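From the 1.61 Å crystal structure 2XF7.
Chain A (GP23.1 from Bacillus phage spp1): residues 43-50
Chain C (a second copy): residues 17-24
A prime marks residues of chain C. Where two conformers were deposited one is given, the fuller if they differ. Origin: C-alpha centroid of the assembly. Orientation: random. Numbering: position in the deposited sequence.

Chain A (43-50) SYPWGAWN
Chain C 17-24: GTASEELL

Two copies of GP23.1 meet here through apolar side chains and one bridging water; no direct hydrogen bond crosses between the stretches, which together bury 281 Å². Leu23′ (91 Å²) and Trp49 (78 Å²) are covered most, then Thr18′ (46 Å²). In chain A, extended Tyr44 (phi/psi -83/160) leads into a type II turn from Pro45 to Ala48, closed by a weak bond from Ala48 N to Pro45 O (3.3 Å). Gly47 takes phi/psi 79/13, where a CB would jam against the carbonyl oxygen of Trp46. In chain C, Gly17′, also at positive phi (76/10), ends a helix in a Schellman motif. Ser20′, chi1 p, caps the next helix: its short side chain lets Ser20′ OG accept from Leu23′ N at 3.2 Å.

The stretches run antiparallel, pairing Tyr44 with Leu23′ (CA to CA 7.7 Å) and Trp49 with Thr18′ (CA to CA 6.8 Å). Leu23′, on the first helical turn, points its CA-to-CB bond toward chain A. Its t, p rotamer (-174°, 66°) spreads two methyls over two patches. Leu23′ CD1 lies 3.7 Å from Pro45 CD and 4.0 Å from Tyr44 CD1, at the edge of the tyrosine ring (chi1 -76°, chi2 -101°). Leu23′ CD2, in the one given of two deposited conformers, comes 3.0 Å from Trp49 CH2, closer than normal van der Waals contact.

Trp49 leaves its backbone sideways, but chi1 m (-59°), chi2 162° and the indole's length carry its six-membered ring across to chain C. Small Ala19′ fits beside it, Trp49 CH2 to Ala19′ CB 4.2 Å; Trp49 CZ3 is 3.4 Å from Thr18′ O. Thr18′, chi1 p, sets Thr18′ OG1 over one indole face, 3.9 Å from Trp49 CZ3. A water donates to Ala48 O and Thr18′ O, its oxygen 2.7 Å from each, linking two carbonyls that could not bond each other.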

# COMPACT_ATOMS: atom_id res chain seq x y z
N SER A 43 -8.28 9.58 20.37
CA SER A 43 -8.46 8.68 21.53
C SER A 43 -7.26 7.67 21.59
O SER A 43 -7.07 7.01 22.61
CB SER A 43 -9.78 7.91 21.42
OG SER A 43 -9.74 6.81 20.52
N TYR A 44 -6.53 7.51 20.45
CA TYR A 44 -5.37 6.62 20.44
C TYR A 44 -4.13 7.35 21.00
O TYR A 44 -4.07 8.56 20.90
CB TYR A 44 -5.04 6.22 18.98
CG TYR A 44 -5.96 5.19 18.38
CD1 TYR A 44 -5.59 3.84 18.29
CD2 TYR A 44 -7.18 5.57 17.82
CE1 TYR A 44 -6.40 2.90 17.66
CE2 TYR A 44 -8.01 4.62 17.20
CZ TYR A 44 -7.58 3.31 17.06
OH TYR A 44 -8.36 2.38 16.39
N PRO A 45 -3.10 6.59 21.45
CA PRO A 45 -1.86 7.23 21.97
C PRO A 45 -1.04 7.80 20.83
O PRO A 45 -0.58 7.06 19.92
CB PRO A 45 -1.11 6.09 22.68
CG PRO A 45 -1.62 4.83 22.01
CD PRO A 45 -3.07 5.11 21.63
N TRP A 46 -0.79 9.12 20.91
CA TRP A 46 -0.02 9.82 19.87
C TRP A 46 1.38 9.27 19.87
O TRP A 46 2.01 9.13 20.93
CB TRP A 46 -0.01 11.31 20.17
CG TRP A 46 0.64 12.15 19.11
CD1 TRP A 46 0.24 12.26 17.79
CD2 TRP A 46 1.72 13.08 19.28
NE1 TRP A 46 1.07 13.14 17.12
CE2 TRP A 46 1.96 13.68 18.01
CE3 TRP A 46 2.53 13.46 20.37
CZ2 TRP A 46 2.98 14.61 17.81
CZ3 TRP A 46 3.56 14.36 20.15
CH2 TRP A 46 3.76 14.97 18.90
N GLY A 47 1.86 8.88 18.71
CA GLY A 47 3.24 8.43 18.65
C GLY A 47 3.54 7.01 19.14
O GLY A 47 4.72 6.67 19.23
N ALA A 48 2.54 6.12 19.36
CA ALA A 48 2.81 4.72 19.73
C ALA A 48 3.66 3.94 18.70
O ALA A 48 4.38 3.03 19.10
CB ALA A 48 1.52 3.98 20.02
N TRP A 49 3.62 4.30 17.39
CA TRP A 49 4.52 3.70 16.42
C TRP A 49 5.80 4.58 16.34
O TRP A 49 5.70 5.80 16.39
CB TRP A 49 3.90 3.65 15.02
CG TRP A 49 2.61 2.91 14.74
CD1 TRP A 49 1.83 3.10 13.64
CD2 TRP A 49 1.95 1.89 15.52
NE1 TRP A 49 0.73 2.27 13.67
CE2 TRP A 49 0.79 1.50 14.80
CE3 TRP A 49 2.19 1.30 16.76
CZ2 TRP A 49 -0.07 0.48 15.24
CZ3 TRP A 49 1.32 0.32 17.21
CH2 TRP A 49 0.14 0.00 16.49
N ASN A 50 7.01 3.96 16.25
CA ASN A 50 8.27 4.71 16.18
C ASN A 50 8.81 4.83 14.75
O ASN A 50 8.26 5.58 13.95
CB ASN A 50 9.32 4.09 17.14
CG ASN A 50 10.09 2.87 16.68
OD1 ASN A 50 11.30 2.68 16.99
ND2 ASN A 50 9.41 1.97 15.98
N GLY C 17 5.13 -6.83 17.17
CA GLY C 17 5.32 -6.50 18.58
C GLY C 17 5.13 -5.05 18.95
O GLY C 17 5.41 -4.66 20.09
N THR C 18 4.60 -4.22 18.02
CA THR C 18 4.41 -2.79 18.30
C THR C 18 3.09 -2.49 18.92
O THR C 18 2.95 -1.50 19.64
CB THR C 18 4.68 -1.96 17.07
OG1 THR C 18 3.82 -2.38 16.04
CG2 THR C 18 6.13 -2.07 16.62
N ALA C 19 2.08 -3.34 18.65
CA ALA C 19 0.77 -3.17 19.30
C ALA C 19 0.73 -4.04 20.58
O ALA C 19 1.10 -5.23 20.53
CB ALA C 19 -0.35 -3.69 18.39
N SER C 20 0.21 -3.51 21.64
CA SER C 20 -0.07 -4.27 22.83
C SER C 20 -1.57 -4.60 22.89
O SER C 20 -2.39 -4.03 22.13
CB SER C 20 0.27 -3.42 24.06
OG SER C 20 -0.53 -2.24 24.08
N GLU C 21 -1.97 -5.45 23.86
CA GLU C 21 -3.38 -5.69 24.08
C GLU C 21 -4.10 -4.36 24.40
O GLU C 21 -5.22 -4.14 23.97
CB GLU C 21 -3.53 -6.65 25.22
CG GLU C 21 -4.96 -6.95 25.56
CD GLU C 21 -5.16 -8.13 26.50
OE1 GLU C 21 -4.17 -8.78 26.92
OE2 GLU C 21 -6.35 -8.40 26.82
N GLU C 22 -3.44 -3.45 25.21
CA GLU C 22 -4.08 -2.17 25.52
C GLU C 22 -4.43 -1.42 24.25
O GLU C 22 -5.49 -0.81 24.15
CB GLU C 22 -3.19 -1.30 26.41
CG GLU C 22 -3.97 -0.10 26.97
CD GLU C 22 -3.23 0.77 27.95
OE1 GLU C 22 -2.02 0.52 28.19
OE2 GLU C 22 -3.86 1.73 28.48
N LEU C 23 -3.54 -1.46 23.26
CA LEU C 23 -3.77 -0.72 22.02
C LEU C 23 -4.97 -1.39 21.26
O LEU C 23 -5.78 -0.71 20.74
CB LEU C 23 -2.51 -0.71 21.15
CG LEU C 23 -2.67 0.20 19.91
CD1 LEU C 23 -2.83 1.69 20.29
CD2 LEU C 23 -1.57 0.01 18.94
N LEU C 24 -4.98 -2.71 21.21
CA LEU C 24 -6.12 -3.39 20.54
C LEU C 24 -7.45 -2.95 21.25
O LEU C 24 -8.45 -2.72 20.59
CB LEU C 24 -5.97 -4.91 20.52
CG LEU C 24 -4.74 -5.41 19.74
CD1 LEU C 24 -4.68 -6.91 19.74
CD2 LEU C 24 -4.72 -4.83 18.26
O HOH W 1 4.17 0.74 20.58